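Local coordinates for protein poly-beta-hydroxybuterate polymerase (Cupriavidus necator, PDB 5T6O) that probably polymerises 3-hydroxybutyryl-coenzyme A into polyhydroxybutyrate, this chain being the catalytic domain of a class I synthase with an alpha/beta hydrolase fold, at residues P45-Y50 / E189-F194; I113-F118 / H138-V143; L129-A134 / V261-A266. The protein carries 1 engineered substitution. All coordinates share one frame; numbering follows the deposited sequence. Where two conformers were deposited one is given.

Contact 1. Residues P45-Y50 / E189-F194; sequences PCINKY and ELANTF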
# COMPACT_ATOMS: atom_id res chain seq x y z
N PRO A 45 5.47 8.54 -27.58
CA PRO A 45 4.08 8.88 -27.24
C PRO A 45 3.58 10.05 -28.06
O PRO A 45 4.35 10.91 -28.51
CB PRO A 45 4.16 9.25 -25.75
CG PRO A 45 5.62 9.70 -25.56
CD PRO A 45 6.39 8.75 -26.44
N CYS A 46 2.26 10.09 -28.26
CA CYS A 46 1.61 11.29 -28.80
C CYS A 46 0.96 12.11 -27.69
O CYS A 46 0.31 13.12 -27.98
CB CYS A 46 0.57 10.90 -29.86
SG CYS A 46 -0.67 9.70 -29.28
N ILE A 47 1.14 11.69 -26.45
CA ILE A 47 0.89 12.49 -25.26
C ILE A 47 2.21 13.18 -24.90
O ILE A 47 3.18 12.50 -24.58
CB ILE A 47 0.36 11.60 -24.12
CG1 ILE A 47 -1.00 11.02 -24.52
CG2 ILE A 47 0.31 12.35 -22.79
CD1 ILE A 47 -1.49 9.87 -23.64
N ASN A 48 2.24 14.51 -24.96
CA ASN A 48 3.46 15.29 -25.15
C ASN A 48 4.18 14.87 -26.44
O ASN A 48 3.65 14.07 -27.22
CB ASN A 48 4.42 15.20 -23.95
CG ASN A 48 3.91 15.99 -22.76
OD1 ASN A 48 3.54 17.17 -22.87
ND2 ASN A 48 3.89 15.35 -21.61
N LYS A 49 5.36 15.42 -26.69
CA LYS A 49 6.02 15.24 -27.98
C LYS A 49 7.22 14.31 -27.88
O LYS A 49 7.68 13.94 -26.80
CB LYS A 49 6.45 16.60 -28.53
CG LYS A 49 5.22 17.48 -28.84
CD LYS A 49 5.62 18.92 -29.08
CE LYS A 49 4.38 19.77 -29.36
NZ LYS A 49 4.79 21.16 -29.69
N TYR A 50 7.75 13.95 -29.05
CA TYR A 50 8.73 12.86 -29.12
C TYR A 50 10.04 13.17 -28.42
O TYR A 50 10.76 12.24 -28.04
CB TYR A 50 9.03 12.50 -30.58
CG TYR A 50 10.02 13.42 -31.28
CD1 TYR A 50 11.40 13.24 -31.15
CD2 TYR A 50 9.57 14.44 -32.11
CE1 TYR A 50 12.29 14.08 -31.78
CE2 TYR A 50 10.45 15.28 -32.76
CZ TYR A 50 11.81 15.08 -32.59
OH TYR A 50 12.68 15.91 -33.25
N GLU A 189 -8.47 17.63 -26.96
CA GLU A 189 -8.29 17.72 -25.52
C GLU A 189 -6.81 17.81 -25.22
O GLU A 189 -6.02 16.98 -25.70
CB GLU A 189 -8.92 16.53 -24.80
CG GLU A 189 -10.42 16.63 -24.71
CD GLU A 189 -10.87 17.86 -23.91
OE1 GLU A 189 -10.07 18.40 -23.10
OE2 GLU A 189 -12.03 18.27 -24.10
N LEU A 190 -6.43 18.83 -24.46
CA LEU A 190 -5.05 18.98 -24.03
C LEU A 190 -4.61 17.77 -23.24
O LEU A 190 -5.36 17.25 -22.41
CB LEU A 190 -4.89 20.23 -23.17
CG LEU A 190 -4.93 21.57 -23.88
CD1 LEU A 190 -5.03 22.68 -22.84
CD2 LEU A 190 -3.68 21.72 -24.74
N ALA A 191 -3.36 17.33 -23.48
CA ALA A 191 -2.81 16.19 -22.76
C ALA A 191 -1.36 16.44 -22.41
O ALA A 191 -0.62 17.05 -23.18
CB ALA A 191 -2.89 14.89 -23.58
N ASN A 192 -0.95 15.96 -21.24
CA ASN A 192 0.46 15.89 -20.91
C ASN A 192 0.69 14.60 -20.13
O ASN A 192 -0.25 13.88 -19.79
CB ASN A 192 0.92 17.13 -20.15
CG ASN A 192 0.15 17.34 -18.87
OD1 ASN A 192 -0.16 16.39 -18.16
ND2 ASN A 192 -0.19 18.58 -18.59
N THR A 193 1.96 14.31 -19.86
CA THR A 193 2.32 13.01 -19.32
C THR A 193 2.10 12.95 -17.81
O THR A 193 1.44 12.03 -17.31
CB THR A 193 3.78 12.70 -19.65
OG1 THR A 193 3.95 12.64 -21.07
CG2 THR A 193 4.20 11.36 -19.05
N PHE A 194 2.66 13.91 -17.08
CA PHE A 194 2.62 13.79 -15.62
C PHE A 194 1.24 14.07 -15.06
O PHE A 194 0.94 13.61 -13.95
CB PHE A 194 3.69 14.69 -15.00
CG PHE A 194 5.05 14.06 -15.04
CD1 PHE A 194 5.81 14.10 -16.19
CD2 PHE A 194 5.52 13.35 -13.95
CE1 PHE A 194 7.05 13.49 -16.24
CE2 PHE A 194 6.77 12.73 -13.98
CZ PHE A 194 7.53 12.79 -15.13
O HOH W 1 3.88 10.43 -22.55
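Ile-47 and Thr-193 meet where the loop after strand 40-43 of the alpha/beta hydrolase core touches the end of strand 188-191, which belongs to the long insertion between strands 140-146 and 272-277. The branch methyl of Ile-47 does the touching. With chi1 at -65°, CG1 lies beside the backbone N and CG2 anti to it; CG2 then comes up to the backbone of Asn-192, 3.4 Å from its O, and packs more loosely against Ala-191 CB, 4.2 Å away. Asn-48 runs alongside Asn-192, and its CB lies 3.9 Å from Thr-193 OG1. Further out, strand 230-233 positions both sides: Ala-191 and Glu-189 make backbone hydrogen bonds with Thr-230 and Leu-232, respectively, the Thr-230 hydroxyl is hydrogen-bonded to Cys-46 O, and Leu-232 touches both Ile-47 and Ala-191. Asn-192 OD1 is taken up by Ser-195 N. The ring of Phe-194 also meets that of Phe-161 of a second subunit. A water completes the junction: it donates to Ile-47 O over 3.0 Å and lies 2.7 Å from Thr-193 OG1, to which it is also hydrogen-bonded.

Contact 2. Residues I113-F118 / H138-V143; sequences INVLGF and HPAASV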
# COMPACT_ATOMS: atom_id res chain seq x y z
N ILE A 113 12.69 -4.73 -39.78
CA ILE A 113 13.28 -3.63 -39.03
C ILE A 113 13.08 -3.90 -37.54
O ILE A 113 12.24 -4.70 -37.12
CB ILE A 113 12.67 -2.26 -39.42
CG1 ILE A 113 11.21 -2.16 -38.96
CG2 ILE A 113 12.81 -2.02 -40.93
CD1 ILE A 113 10.57 -0.79 -39.25
N ASN A 114 13.88 -3.22 -36.73
CA ASN A 114 13.65 -3.20 -35.30
C ASN A 114 12.72 -2.04 -34.97
O ASN A 114 12.74 -1.00 -35.63
CB ASN A 114 14.96 -3.07 -34.54
CG ASN A 114 15.79 -4.33 -34.61
OD1 ASN A 114 15.25 -5.44 -34.56
ND2 ASN A 114 17.09 -4.18 -34.76
N VAL A 115 11.86 -2.24 -33.97
CA VAL A 115 10.97 -1.15 -33.56
C VAL A 115 11.06 -0.94 -32.06
O VAL A 115 11.38 -1.86 -31.29
CB VAL A 115 9.50 -1.38 -33.99
CG1 VAL A 115 9.40 -1.75 -35.47
CG2 VAL A 115 8.83 -2.41 -33.11
N LEU A 116 10.77 0.29 -31.65
CA LEU A 116 10.77 0.69 -30.26
C LEU A 116 9.53 1.54 -30.01
O LEU A 116 9.13 2.34 -30.87
CB LEU A 116 12.04 1.49 -29.89
CG LEU A 116 12.15 2.20 -28.53
CD1 LEU A 116 13.62 2.39 -28.16
CD2 LEU A 116 11.43 3.56 -28.51
N GLY A 117 8.91 1.34 -28.86
CA GLY A 117 7.87 2.24 -28.39
C GLY A 117 8.20 2.72 -27.00
O GLY A 117 8.88 2.04 -26.23
N PHE A 118 7.72 3.93 -26.68
CA PHE A 118 7.87 4.51 -25.34
C PHE A 118 6.50 4.96 -24.86
O PHE A 118 5.82 5.72 -25.56
CB PHE A 118 8.84 5.69 -25.35
CG PHE A 118 8.91 6.43 -24.02
CD1 PHE A 118 9.16 5.74 -22.85
CD2 PHE A 118 8.75 7.80 -23.96
CE1 PHE A 118 9.24 6.39 -21.64
CE2 PHE A 118 8.82 8.47 -22.74
CZ PHE A 118 9.07 7.76 -21.58
N HIS A 138 4.74 -9.57 -41.06
CA HIS A 138 5.69 -9.63 -39.94
C HIS A 138 6.89 -8.76 -40.28
O HIS A 138 7.98 -9.26 -40.58
CB HIS A 138 6.09 -11.08 -39.68
CG HIS A 138 4.91 -11.99 -39.47
ND1 HIS A 138 4.27 -12.11 -38.25
CD2 HIS A 138 4.23 -12.78 -40.33
CE1 HIS A 138 3.27 -12.96 -38.36
NE2 HIS A 138 3.22 -13.38 -39.62
N PRO A 139 6.73 -7.43 -40.23
CA PRO A 139 7.81 -6.54 -40.65
C PRO A 139 8.87 -6.27 -39.58
O PRO A 139 9.85 -5.58 -39.89
CB PRO A 139 7.07 -5.24 -41.00
CG PRO A 139 5.91 -5.23 -40.04
CD PRO A 139 5.49 -6.69 -39.93
N ALA A 140 8.70 -6.77 -38.36
CA ALA A 140 9.60 -6.45 -37.25
C ALA A 140 10.48 -7.64 -36.92
O ALA A 140 10.00 -8.77 -36.80
CB ALA A 140 8.82 -6.02 -36.00
N ALA A 141 11.79 -7.37 -36.77
CA ALA A 141 12.73 -8.36 -36.28
C ALA A 141 12.67 -8.49 -34.76
O ALA A 141 12.84 -9.59 -34.22
CB ALA A 141 14.15 -8.00 -36.71
N SER A 142 12.41 -7.38 -34.08
CA SER A 142 12.37 -7.33 -32.63
C SER A 142 11.61 -6.08 -32.23
O SER A 142 11.42 -5.17 -33.04
CB SER A 142 13.78 -7.33 -32.03
OG SER A 142 14.36 -6.04 -32.11
N VAL A 143 11.18 -6.04 -30.97
CA VAL A 143 10.40 -4.95 -30.41
C VAL A 143 11.01 -4.57 -29.07
O VAL A 143 11.33 -5.45 -28.27
CB VAL A 143 8.92 -5.34 -30.22
CG1 VAL A 143 8.15 -4.22 -29.51
CG2 VAL A 143 8.28 -5.67 -31.57
O HOH W 2 13.76 -3.48 -30.89
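Ser-142 OG donates to Asn-114 OD1 over 2.7 Å, a side-chain bond laid across two neighbouring parallel strands of the central alpha/beta hydrolase sheet. The hydroxyl reaches the amide oxygen from well above the carbonyl plane, 62° out of it; chi1 of 79° sets it between the backbone N and the carbonyl carbon of its own residue. A water donates to the same OG and to Val-115 O, both at 2.9 Å, so side chain and backbone are joined on this face. Three backbone bonds supply the ladder: Ile-113 N to Pro-139 O, Ala-141 N to Ile-113 O (2.7 Å), and Val-115 N to Ser-142 O. Ile-113 pairs with Ala-140 and Val-115 with Val-143, so between these pairs the single residue Asn-114 faces two, Ala-141 and Ser-142, where the chain turns a corner at Ala-141. These are the two strands of a beta-alpha-beta crossover. Its helix 120-134 packs through Leu-129 on the face carrying Val-115, Ala-140 and Val-143, whereas Trp-354 of helix 348-358 touches Ser-142 from the other face. In one of the two conformers of Val-115, CG2 packs on Val-143 CG2. Two CA-H...O contacts run from the 138-143 side to carbonyls of strand 113-118, with Ala-140 CA lying 3.2 Å from Ile-113 O.

Contact 3. Residues L129-A134 / V261-A266; sequences LAVLAA and VPVDLA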
# COMPACT_ATOMS: atom_id res chain seq x y z
N LEU A 129 1.58 -3.83 -34.65
CA LEU A 129 2.19 -5.09 -35.05
C LEU A 129 1.23 -6.26 -34.89
O LEU A 129 1.24 -7.19 -35.70
CB LEU A 129 3.48 -5.31 -34.25
CG LEU A 129 4.63 -4.40 -34.68
CD1 LEU A 129 5.78 -4.51 -33.70
CD2 LEU A 129 5.10 -4.76 -36.09
N ALA A 130 0.35 -6.21 -33.88
CA ALA A 130 -0.67 -7.24 -33.76
C ALA A 130 -1.66 -7.18 -34.92
O ALA A 130 -2.10 -8.22 -35.42
CB ALA A 130 -1.39 -7.11 -32.41
N VAL A 131 -2.04 -5.97 -35.34
CA VAL A 131 -2.89 -5.82 -36.53
C VAL A 131 -2.18 -6.40 -37.75
O VAL A 131 -2.77 -7.17 -38.52
CB VAL A 131 -3.27 -4.35 -36.74
CG1 VAL A 131 -3.86 -4.12 -38.16
CG2 VAL A 131 -4.28 -3.90 -35.67
N LEU A 132 -0.91 -6.04 -37.93
CA LEU A 132 -0.16 -6.53 -39.08
C LEU A 132 -0.03 -8.05 -39.07
O LEU A 132 -0.11 -8.70 -40.12
CB LEU A 132 1.22 -5.87 -39.12
CG LEU A 132 1.24 -4.42 -39.63
CD1 LEU A 132 2.54 -3.70 -39.27
CD2 LEU A 132 1.01 -4.41 -41.14
N ALA A 133 0.18 -8.65 -37.89
CA ALA A 133 0.33 -10.11 -37.83
C ALA A 133 -0.95 -10.81 -38.26
O ALA A 133 -0.91 -11.81 -38.98
CB ALA A 133 0.74 -10.55 -36.42
N ALA A 134 -2.11 -10.28 -37.83
CA ALA A 134 -3.38 -10.83 -38.28
C ALA A 134 -3.58 -10.70 -39.79
O ALA A 134 -4.35 -11.46 -40.37
CB ALA A 134 -4.53 -10.15 -37.52
N VAL A 261 -9.34 -6.16 -37.79
CA VAL A 261 -8.88 -7.48 -37.33
C VAL A 261 -8.89 -7.53 -35.82
O VAL A 261 -8.77 -6.50 -35.13
CB VAL A 261 -7.47 -7.83 -37.86
CG1 VAL A 261 -7.48 -8.02 -39.37
CG2 VAL A 261 -6.47 -6.76 -37.44
N PRO A 262 -9.05 -8.73 -35.26
CA PRO A 262 -8.94 -8.89 -33.81
C PRO A 262 -7.50 -8.69 -33.35
O PRO A 262 -6.55 -9.06 -34.05
CB PRO A 262 -9.39 -10.34 -33.57
CG PRO A 262 -10.12 -10.74 -34.83
CD PRO A 262 -9.42 -10.00 -35.92
N VAL A 263 -7.34 -8.08 -32.18
CA VAL A 263 -6.02 -7.79 -31.62
C VAL A 263 -5.66 -8.89 -30.62
O VAL A 263 -6.30 -9.03 -29.57
CB VAL A 263 -5.98 -6.41 -30.95
CG1 VAL A 263 -4.65 -6.21 -30.23
CG2 VAL A 263 -6.23 -5.31 -31.97
N ASP A 264 -4.62 -9.65 -30.94
CA ASP A 264 -4.04 -10.65 -30.05
C ASP A 264 -2.57 -10.30 -29.91
O ASP A 264 -1.79 -10.54 -30.84
CB ASP A 264 -4.24 -12.06 -30.60
CG ASP A 264 -3.65 -13.15 -29.71
OD1 ASP A 264 -2.94 -12.85 -28.72
OD2 ASP A 264 -3.88 -14.34 -30.01
N LEU A 265 -2.18 -9.74 -28.77
CA LEU A 265 -0.80 -9.30 -28.60
C LEU A 265 0.18 -10.46 -28.68
O LEU A 265 1.36 -10.24 -28.99
CB LEU A 265 -0.62 -8.56 -27.27
CG LEU A 265 -1.36 -7.24 -27.08
CD1 LEU A 265 -1.26 -6.78 -25.63
CD2 LEU A 265 -0.84 -6.16 -28.02
N ALA A 266 -0.27 -11.69 -28.42
CA ALA A 266 0.63 -12.83 -28.55
C ALA A 266 1.02 -13.08 -30.00
O ALA A 266 2.01 -13.78 -30.25
CB ALA A 266 0.01 -14.10 -27.96
O HOH W 3 -3.91 -9.63 -33.69
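Ala-130, Val-131 and Ala-134 form one side of an apolar helix-to-loop contact in which the last turns of helix 120-134 rest on the short strand 261-262 and the chain that follows it. The helix is the crossover element of a beta-alpha-beta unit in the alpha/beta hydrolase fold, so the contact ties its C-terminal part to a small hairpin, strands 257-258 and 261-262, lying ahead of core strand 272-277. Val-261 makes most of the side-chain contacts on the hairpin side. Its CG1 is anti to the carbonyl carbon (chi1 -67°), and CG2, the branch between the backbone N and the carbonyl carbon, lies 3.8 Å from Val-131 CG1, the two valines meeting obliquely. The stem of the same side chain serves the next residue of the row: Ala-134 CB sits 3.8 Å from Val-261 CB. One turn earlier, Ala-130 CB points into the loop and finds Val-263 CG1 at 4.0 Å and Asp-264 O at 3.8 Å. The small methyls of the alanines let the loop backbone come close, with CA atoms of Ala-130 and Leu-265 5.6 Å apart.

Polar backbone atoms at this interface are joined by a water. It donates to Ala-130 O at 2.9 Å and to Pro-262 O at 2.7 Å, and accepts from Asp-264 N at 2.8 Å, three bonds that link helix and loop without direct hydrogen bonding between them. The loop shapes itself as well: Asp-264 OD1 accepts from Ala-266 N in an Asx turn, and Asp-264 O takes the hydroxyl of Ser-267.

Around this core, Val-258 of strand 257-258 packs on both Val-131 and Val-263, while Ile-98 of helix 89-108 touches Val-131 and Leu-132, so the helix touches both the hairpin and helix 89-108, and Leu-129 packs on strand 140-146.

Contacts 2 and 3 share one crossover: helix 120-134 joins the strands paired in contact 2, and its tail is what contact 3 fastens to the hairpin. Their centres are 14 Å apart and they touch directly, with Leu-129 CD1 3.5 Å from Val-143 CG2 and Leu-132 CD1 3.8 Å from Pro-139 CG. Contact 1 lies across the chain's centre from contact 2, yet Pro-45 CD is 3.2 Å from Phe-118 O. In alpha/beta hydrolases the turn between the strand and helix that correspond to 113-118 and 120-134 is the nucleophile elbow, so contacts 1 and 2 probably meet near the active site. Contact 3 does not touch contact 1; their nearest atoms are about 14 Å apart.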